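Local coordinates for protein mini spindles (PDB 5VJC), which probably binds tubulin through its TOG domains and so promotes microtubule dynamics and mitotic spindle formation, at residues A[29-32]-A[37-40]; A[44-49]-A[54-59]; A[65-70]-A[93-98]. One frame throughout, in Å; residues are numbered along the deposited sequence.

Contact 1 of 3, residues A[29-32]-A[37-40]; sequences WTFV and EFTE
F38, near the start of helix 36-48, meets W29 and F31 in a three-ring aromatic cluster that pins the preceding loop to this helix in the helical, HEAT-repeat architecture of a TOG domain. One residue earlier, E37 lays its side chain against L27 of the same loop. At F38 the CG atom stands opposite the carbonyl carbon (chi1 -71°), which carries the ring toward 29-32. There it makes a T-shaped pair with the six-membered ring of W29, edge on to the indole face, with planes at 86° and F38 CD1 3.8 Å from W29 CE3. F31 in turn meets the face of the F38 ring. Its edge is directed at that face with the planes inclined by 53°, so that F31 CD1 sits over the ring centre, 3.6 Å above the plane of F38. F31 CE1 also rests over the rim of the W29 face that receives F38. The T30 carbonyl adds an oblique approach, its O 3.5 Å from F38 CZ. Backbone atoms take part too, since F38 O lies close to the indole plane, 3.4 Å from W29 CZ3. On the indole's polar side, NE1 is hydrogen-bonded to T97 OG1 in helix 89-99. Beyond the cluster, T39 faces that same helix, its OG1 packed against CD1 of L98.

Contact 2 of 3, residues A[44-49]-A[54-59]; sequences DQMMTA and ALIANM
M46 packs against I56 and M59, and M47 against I56, with no ring or other flat group between them, so faces and edges play no part across this interface; the aromatic groups lie around it, with M46 also touching W95 and F60. The two helical segments run antiparallel, at 168°, with their axes 10.6 Å apart. Joined by a short turn, helices 36-48 and 53-59 thus form an antiparallel pair of the kind from which HEAT-repeat solenoids are built. I56 works from the second helix as a probe of the first: its chain is extended to CD1 (chi2 177°), and this methyl rests over the backbone between M46 and M47, 3.7 Å from M47 N. M46 CB closes on the same methyl, with 3.9 Å between M46 CB and I56 CD1. M47 reaches it from the flank. A bend at chi2 (-69°) swings its thioether across the isoleucine, bringing M47 SD to 3.8 Å from I56 CD1 while the terminal CE lies near I56 CG2. Farther along, M46 runs straight out from CG and crosses the equally extended M59. Their sulfurs meet at 3.4 Å (M46 SD to M59 SD), and M46 CE follows at 3.5 Å from M59 SD. With no hydrogen bond between the segments, this contact probably relies on burial of apolar groups and on dispersion among thioethers and methyls, with little directional constraint.

Contact 3 of 3, residues A[65-70]-A[93-98]; sequences RYHLKV and LKWLTL
H67 and V70, about one turn apart on helix 64-77, close on the indole of W95 from helix 89-99. H67 approaches the benzenoid rim of the tryptophan mainly with its backbone: its carbonyl O lies in the plane of the indole at the edge, 3.7 Å from W95 CH2. The side chain crosses W95 at a slant, with H67 CB 4.1 Å from W95 CZ2, and CD2 of the imidazole is the ring atom that comes close. Its NE2 is hydrogen-bonded to the backbone O of H61, a bond that restrains the rotation of the imidazole. L68 leans on S106 and V107 of helix 105-124, another helix of the HEAT-repeat solenoid that makes up this TOG domain. V70 brings the second approach, over the face rather than along the edge. With CG1 opposite the backbone N (chi1 168°), that methyl makes a CH-pi contact, 3.9 Å from the centroid of the six-membered ring of W95 and 28° off its normal. The closest atom is W95 CH2, 3.5 Å from V70 CG1, and V70 CB backs it up at 3.7 Å from the same CH2. Where W95 reaches out from its helix, its NE1 is hydrogen-bonded to M59 O, which would hold the indole in this orientation, while L42 of helix 36-48 also packs on it. Two residues on, T97 OG1 donates to K94 O at 2.6 Å, standing 22° out of the plane of a carbonyl that also accepts L98 N.

Overall arrangement
The three contacts lie close together near the N-terminal end of the chain. Contacts 1 and 2 both use helix 36-48, at its beginning and its end respectively, while contact 3 lies next to each of them. Contacts 2 and 3 are buried, although contact 2, about 24 Å from the centre of the chain to its own centre, is the most peripheral; contact 1 is only partly buried, lying where a loop meets a helix. Chemistry changes with place: edge-to-face aromatic rings at the loop, thioethers and aliphatic carbons between the antiparallel helices, and one tryptophan meeting a methyl and a carbonyl in contact 3. An indole N-H links helix 89-99 to each of the other contacts.

Contact 1 of 3, residues A[29-32]-A[37-40]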
loop_
_atom_site.group_PDB
_atom_site.type_symbol
_atom_site.label_atom_id
_atom_site.label_comp_id
_atom_site.label_asym_id
_atom_site.label_seq_id
_atom_site.Cartn_x
_atom_site.Cartn_y
_atom_site.Cartn_z
ATOM N N TRP A 29 -6.008 -8.540 10.597
ATOM C CA TRP A 29 -5.273 -7.281 10.586
ATOM C C TRP A 29 -5.883 -6.269 9.630
ATOM O O TRP A 29 -5.347 -6.013 8.544
ATOM C CB TRP A 29 -3.812 -7.510 10.217
ATOM C CG TRP A 29 -2.938 -6.363 10.635
ATOM C CD1 TRP A 29 -2.491 -5.326 9.848
ATOM C CD2 TRP A 29 -2.411 -6.126 11.956
ATOM N NE1 TRP A 29 -1.707 -4.475 10.601
ATOM C CE2 TRP A 29 -1.648 -4.942 11.895
ATOM C CE3 TRP A 29 -2.507 -6.813 13.179
ATOM C CZ2 TRP A 29 -0.977 -4.425 13.012
ATOM C CZ3 TRP A 29 -1.844 -6.286 14.300
ATOM C CH2 TRP A 29 -1.096 -5.102 14.205
ATOM N N THR A 30 -7.001 -5.690 10.046
ATOM C CA THR A 30 -7.722 -4.708 9.246
ATOM C C THR A 30 -8.394 -3.725 10.188
ATOM O O THR A 30 -8.985 -4.131 11.191
ATOM C CB THR A 30 -8.784 -5.365 8.334
ATOM O OG1 THR A 30 -9.622 -4.347 7.778
ATOM C CG2 THR A 30 -9.656 -6.323 9.127
ATOM N N PHE A 31 -8.279 -2.436 9.889
ATOM C CA PHE A 31 -8.826 -1.403 10.761
ATOM C C PHE A 31 -8.804 -0.033 10.106
ATOM O O PHE A 31 -8.033 0.209 9.182
ATOM C CB PHE A 31 -8.052 -1.332 12.079
ATOM C CG PHE A 31 -6.560 -1.402 11.908
ATOM C CD1 PHE A 31 -5.880 -2.599 12.121
ATOM C CD2 PHE A 31 -5.838 -0.278 11.536
ATOM C CE1 PHE A 31 -4.502 -2.674 11.982
ATOM C CE2 PHE A 31 -4.466 -0.348 11.379
ATOM C CZ PHE A 31 -3.796 -1.551 11.604
ATOM N N VAL A 32 -9.657 0.856 10.606
ATOM C CA VAL A 32 -9.648 2.251 10.204
ATOM C C VAL A 32 -8.476 2.936 10.880
ATOM O O VAL A 32 -7.639 3.559 10.238
ATOM C CB VAL A 32 -10.961 2.966 10.591
ATOM C CG1 VAL A 32 -10.807 4.477 10.458
ATOM C CG2 VAL A 32 -12.119 2.459 9.745
ATOM N N GLU A 37 -5.712 -3.280 20.946
ATOM C CA GLU A 37 -5.885 -4.714 20.758
ATOM C C GLU A 37 -4.994 -5.202 19.617
ATOM O O GLU A 37 -4.522 -6.330 19.645
ATOM C CB GLU A 37 -7.345 -5.085 20.483
ATOM C CG GLU A 37 -7.941 -4.488 19.216
ATOM C CD GLU A 37 -8.716 -3.196 19.460
ATOM O OE1 GLU A 37 -8.420 -2.482 20.452
ATOM O OE2 GLU A 37 -9.632 -2.900 18.657
ATOM N N PHE A 38 -4.728 -4.339 18.637
ATOM C CA PHE A 38 -3.852 -4.732 17.539
ATOM C C PHE A 38 -2.398 -4.683 17.976
ATOM O O PHE A 38 -1.625 -5.562 17.652
ATOM C CB PHE A 38 -4.113 -3.861 16.307
ATOM C CG PHE A 38 -5.443 -4.155 15.657
ATOM C CD1 PHE A 38 -5.599 -5.262 14.837
ATOM C CD2 PHE A 38 -6.552 -3.352 15.912
ATOM C CE1 PHE A 38 -6.813 -5.553 14.263
ATOM C CE2 PHE A 38 -7.776 -3.640 15.329
ATOM C CZ PHE A 38 -7.903 -4.748 14.507
ATOM N N THR A 39 -2.034 -3.682 18.763
ATOM C CA THR A 39 -0.679 -3.616 19.283
ATOM C C THR A 39 -0.374 -4.823 20.199
ATOM O O THR A 39 0.704 -5.411 20.124
ATOM C CB THR A 39 -0.473 -2.286 20.024
ATOM O OG1 THR A 39 -0.560 -1.229 19.064
ATOM C CG2 THR A 39 0.878 -2.238 20.690
ATOM N N GLU A 40 -1.337 -5.220 21.022
ATOM C CA GLU A 40 -1.129 -6.356 21.936
ATOM C C GLU A 40 -1.045 -7.682 21.196
ATOM O O GLU A 40 -0.204 -8.524 21.512
ATOM C CB GLU A 40 -2.239 -6.417 22.992
ATOM C CG GLU A 40 -2.164 -5.266 23.994
ATOM C CD GLU A 40 -0.724 -4.973 24.410
ATOM O OE1 GLU A 40 -0.057 -5.903 24.927
ATOM O OE2 GLU A 40 -0.252 -3.827 24.189
#

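Contact 2 of 3, residues A[44-49]-A[54-59]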
loop_
_atom_site.group_PDB
_atom_site.type_symbol
_atom_site.label_atom_id
_atom_site.label_comp_id
_atom_site.label_asym_id
_atom_site.label_seq_id
_atom_site.Cartn_x
_atom_site.Cartn_y
_atom_site.Cartn_z
ATOM N N ASP A 44 2.267 -9.996 21.184
ATOM C CA ASP A 44 2.098 -11.423 21.512
ATOM C C ASP A 44 2.712 -12.339 20.454
ATOM O O ASP A 44 3.491 -13.247 20.768
ATOM C CB ASP A 44 0.612 -11.750 21.674
ATOM C CG ASP A 44 0.072 -11.356 23.049
ATOM O OD1 ASP A 44 0.845 -10.771 23.836
ATOM O OD2 ASP A 44 -1.123 -11.616 23.342
ATOM N N GLN A 45 2.374 -12.088 19.188
ATOM C CA GLN A 45 2.871 -12.909 18.088
ATOM C C GLN A 45 4.374 -12.802 17.923
ATOM O O GLN A 45 5.027 -13.781 17.579
ATOM C CB GLN A 45 2.193 -12.530 16.772
ATOM C CG GLN A 45 0.727 -12.946 16.700
ATOM C CD GLN A 45 0.112 -12.572 15.373
ATOM O OE1 GLN A 45 0.419 -11.509 14.812
ATOM N NE2 GLN A 45 -0.740 -13.445 14.843
ATOM N N MET A 46 4.930 -11.615 18.154
ATOM C CA MET A 46 6.382 -11.469 18.036
ATOM C C MET A 46 7.072 -12.214 19.176
ATOM O O MET A 46 8.136 -12.814 18.984
ATOM C CB MET A 46 6.801 -10.005 18.051
ATOM C CG MET A 46 6.568 -9.270 16.728
ATOM S SD MET A 46 7.135 -7.587 16.931
ATOM C CE MET A 46 6.778 -6.930 15.279
ATOM N N MET A 47 6.470 -12.140 20.361
ATOM C CA MET A 47 6.951 -12.895 21.525
ATOM C C MET A 47 7.054 -14.370 21.167
ATOM O O MET A 47 8.131 -14.958 21.196
ATOM C CB MET A 47 6.016 -12.712 22.726
ATOM C CG MET A 47 6.111 -11.373 23.414
ATOM S SD MET A 47 7.671 -11.144 24.288
ATOM C CE MET A 47 7.442 -9.495 24.974
ATOM N N THR A 48 5.914 -14.940 20.798
ATOM C CA THR A 48 5.808 -16.341 20.376
ATOM C C THR A 48 6.792 -16.719 19.270
ATOM O O THR A 48 7.301 -17.846 19.236
ATOM C CB THR A 48 4.374 -16.633 19.916
ATOM O OG1 THR A 48 3.476 -16.391 21.009
ATOM C CG2 THR A 48 4.215 -18.064 19.414
ATOM N N ALA A 49 7.087 -15.773 18.380
ATOM C CA ALA A 49 8.000 -16.032 17.264
ATOM C C ALA A 49 9.492 -15.912 17.632
ATOM O O ALA A 49 10.343 -16.057 16.771
ATOM C CB ALA A 49 7.671 -15.085 16.089
ATOM N N ALA A 54 14.565 -7.337 23.189
ATOM C CA ALA A 54 14.904 -5.912 23.269
ATOM C C ALA A 54 14.297 -5.166 22.068
ATOM O O ALA A 54 13.818 -4.035 22.199
ATOM C CB ALA A 54 16.414 -5.712 23.323
ATOM N N LEU A 55 14.313 -5.821 20.910
ATOM C CA LEU A 55 13.754 -5.245 19.692
ATOM C C LEU A 55 12.264 -5.015 19.878
ATOM O O LEU A 55 11.757 -3.930 19.591
ATOM C CB LEU A 55 14.006 -6.153 18.504
ATOM C CG LEU A 55 13.697 -5.572 17.127
ATOM C CD1 LEU A 55 14.712 -4.471 16.773
ATOM C CD2 LEU A 55 13.688 -6.675 16.088
ATOM N N ILE A 56 11.569 -6.039 20.375
ATOM C CA ILE A 56 10.153 -5.916 20.723
ATOM C C ILE A 56 9.906 -4.706 21.631
ATOM O O ILE A 56 8.983 -3.919 21.392
ATOM C CB ILE A 56 9.623 -7.198 21.422
ATOM C CG1 ILE A 56 9.600 -8.382 20.447
ATOM C CG2 ILE A 56 8.226 -6.967 21.997
ATOM C CD1 ILE A 56 9.149 -9.709 21.090
ATOM N N ALA A 57 10.724 -4.563 22.677
ATOM C CA ALA A 57 10.592 -3.433 23.593
ATOM C C ALA A 57 10.653 -2.093 22.847
ATOM O O ALA A 57 9.813 -1.217 23.072
ATOM C CB ALA A 57 11.676 -3.491 24.685
ATOM N N ASN A 58 11.632 -1.956 21.952
ATOM C CA ASN A 58 11.809 -0.734 21.156
ATOM C C ASN A 58 10.691 -0.507 20.156
ATOM O O ASN A 58 10.316 0.631 19.879
ATOM C CB ASN A 58 13.145 -0.773 20.413
ATOM C CG ASN A 58 14.318 -0.527 21.333
ATOM O OD1 ASN A 58 14.191 0.209 22.309
ATOM N ND2 ASN A 58 15.457 -1.148 21.039
ATOM N N MET A 59 10.155 -1.606 19.636
ATOM C CA MET A 59 9.091 -1.585 18.640
ATOM C C MET A 59 7.819 -0.959 19.184
ATOM O O MET A 59 7.091 -0.274 18.457
ATOM C CB MET A 59 8.800 -3.007 18.147
ATOM C CG MET A 59 9.737 -3.485 17.057
ATOM S SD MET A 59 9.532 -5.246 16.687
ATOM C CE MET A 59 10.416 -5.335 15.144
#

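Contact 3 of 3, residues A[65-70]-A[93-98]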
loop_
_atom_site.group_PDB
_atom_site.type_symbol
_atom_site.label_atom_id
_atom_site.label_comp_id
_atom_site.label_asym_id
_atom_site.label_seq_id
_atom_site.Cartn_x
_atom_site.Cartn_y
_atom_site.Cartn_z
ATOM N N ARG A 65 11.813 7.865 18.172
ATOM C CA ARG A 65 13.242 7.678 17.983
ATOM C C ARG A 65 13.670 6.218 18.162
ATOM O O ARG A 65 14.658 5.788 17.569
ATOM C CB ARG A 65 14.017 8.595 18.925
ATOM C CG ARG A 65 13.903 10.069 18.498
ATOM C CD ARG A 65 14.679 10.971 19.408
ATOM N NE ARG A 65 14.176 10.878 20.769
ATOM C CZ ARG A 65 13.812 11.921 21.507
ATOM N NH1 ARG A 65 13.903 13.148 21.009
ATOM N NH2 ARG A 65 13.363 11.735 22.747
ATOM N N TYR A 66 12.929 5.462 18.967
ATOM C CA TYR A 66 13.189 4.025 19.087
ATOM C C TYR A 66 12.708 3.270 17.846
ATOM O O TYR A 66 13.258 2.223 17.495
ATOM C CB TYR A 66 12.540 3.458 20.354
ATOM C CG TYR A 66 13.204 4.005 21.591
ATOM C CD1 TYR A 66 14.511 3.649 21.914
ATOM C CD2 TYR A 66 12.558 4.940 22.393
ATOM C CE1 TYR A 66 15.141 4.182 23.027
ATOM C CE2 TYR A 66 13.175 5.469 23.506
ATOM C CZ TYR A 66 14.465 5.090 23.820
ATOM O OH TYR A 66 15.073 5.629 24.933
ATOM N N HIS A 67 11.686 3.802 17.192
ATOM C CA HIS A 67 11.232 3.256 15.913
ATOM C C HIS A 67 12.273 3.450 14.819
ATOM O O HIS A 67 12.476 2.559 13.973
ATOM C CB HIS A 67 9.919 3.908 15.501
ATOM C CG HIS A 67 8.864 3.834 16.552
ATOM N ND1 HIS A 67 7.770 4.672 16.565
ATOM C CD2 HIS A 67 8.747 3.041 17.641
ATOM C CE1 HIS A 67 7.017 4.386 17.609
ATOM N NE2 HIS A 67 7.585 3.396 18.276
ATOM N N LEU A 68 12.941 4.605 14.822
ATOM C CA LEU A 68 13.993 4.829 13.837
ATOM C C LEU A 68 15.119 3.845 14.086
ATOM O O LEU A 68 15.678 3.290 13.151
ATOM C CB LEU A 68 14.526 6.275 13.868
ATOM C CG LEU A 68 13.609 7.398 13.354
ATOM C CD1 LEU A 68 14.220 8.760 13.648
ATOM C CD2 LEU A 68 13.336 7.273 11.869
ATOM N N LYS A 69 15.461 3.654 15.355
ATOM C CA LYS A 69 16.466 2.663 15.736
ATOM C C LYS A 69 16.107 1.262 15.253
ATOM O O LYS A 69 16.933 0.568 14.652
ATOM C CB LYS A 69 16.648 2.643 17.263
ATOM C CG LYS A 69 17.658 1.607 17.742
ATOM C CD LYS A 69 17.837 1.775 19.255
ATOM C CE LYS A 69 19.011 0.978 19.782
ATOM N NZ LYS A 69 19.221 1.275 21.225
ATOM N N VAL A 70 14.873 0.843 15.525
ATOM C CA VAL A 70 14.408 -0.465 15.058
ATOM C C VAL A 70 14.590 -0.622 13.549
ATOM O O VAL A 70 15.132 -1.626 13.070
ATOM C CB VAL A 70 12.926 -0.695 15.422
ATOM C CG1 VAL A 70 12.366 -1.908 14.674
ATOM C CG2 VAL A 70 12.774 -0.894 16.931
ATOM N N LEU A 93 5.834 -6.394 8.385
ATOM C CA LEU A 93 4.885 -5.594 7.614
ATOM C C LEU A 93 3.829 -5.010 8.551
ATOM O O LEU A 93 3.515 -3.816 8.456
ATOM C CB LEU A 93 4.225 -6.410 6.483
ATOM C CG LEU A 93 5.161 -6.861 5.346
ATOM C CD1 LEU A 93 4.436 -7.728 4.329
ATOM C CD2 LEU A 93 5.844 -5.638 4.634
ATOM N N LYS A 94 3.299 -5.836 9.460
ATOM C CA LYS A 94 2.314 -5.362 10.443
ATOM C C LYS A 94 2.860 -4.237 11.302
ATOM O O LYS A 94 2.150 -3.260 11.574
ATOM C CB LYS A 94 1.841 -6.493 11.358
ATOM C CG LYS A 94 0.855 -7.455 10.710
ATOM C CD LYS A 94 0.501 -8.626 11.645
ATOM C CE LYS A 94 -0.570 -9.501 10.999
ATOM N NZ LYS A 94 -0.983 -10.635 11.882
ATOM N N TRP A 95 4.103 -4.373 11.746
ATOM C CA TRP A 95 4.686 -3.348 12.618
ATOM C C TRP A 95 4.801 -2.017 11.853
ATOM O O TRP A 95 4.578 -0.952 12.412
ATOM C CB TRP A 95 6.064 -3.765 13.147
ATOM C CG TRP A 95 6.693 -2.697 14.014
ATOM C CD1 TRP A 95 6.329 -2.354 15.289
ATOM C CD2 TRP A 95 7.774 -1.819 13.657
ATOM N NE1 TRP A 95 7.119 -1.318 15.744
ATOM C CE2 TRP A 95 8.016 -0.979 14.767
ATOM C CE3 TRP A 95 8.571 -1.672 12.514
ATOM C CZ2 TRP A 95 9.005 -0.001 14.760
ATOM C CZ3 TRP A 95 9.558 -0.690 12.509
ATOM C CH2 TRP A 95 9.766 0.127 13.621
ATOM N N LEU A 96 5.134 -2.092 10.574
ATOM C CA LEU A 96 5.242 -0.867 9.790
ATOM C C LEU A 96 3.860 -0.244 9.559
ATOM O O LEU A 96 3.735 0.975 9.603
ATOM C CB LEU A 96 5.983 -1.135 8.474
ATOM C CG LEU A 96 7.447 -1.449 8.819
ATOM C CD1 LEU A 96 8.138 -2.223 7.722
ATOM C CD2 LEU A 96 8.216 -0.141 9.183
ATOM N N THR A 97 2.823 -1.059 9.372
ATOM C CA THR A 97 1.483 -0.505 9.185
ATOM C C THR A 97 1.063 0.317 10.414
ATOM O O THR A 97 0.344 1.310 10.274
ATOM C CB THR A 97 0.395 -1.585 8.905
ATOM O OG1 THR A 97 0.163 -2.387 10.072
ATOM C CG2 THR A 97 0.767 -2.479 7.688
ATOM N N LEU A 98 1.514 -0.071 11.611
ATOM C CA LEU A 98 1.248 0.768 12.787
ATOM C C LEU A 98 1.964 2.119 12.696
ATOM O O LEU A 98 1.386 3.152 13.001
ATOM C CB LEU A 98 1.658 0.049 14.072
ATOM C CG LEU A 98 0.926 -1.254 14.350
ATOM C CD1 LEU A 98 1.560 -1.899 15.579
ATOM C CD2 LEU A 98 -0.584 -1.023 14.577
#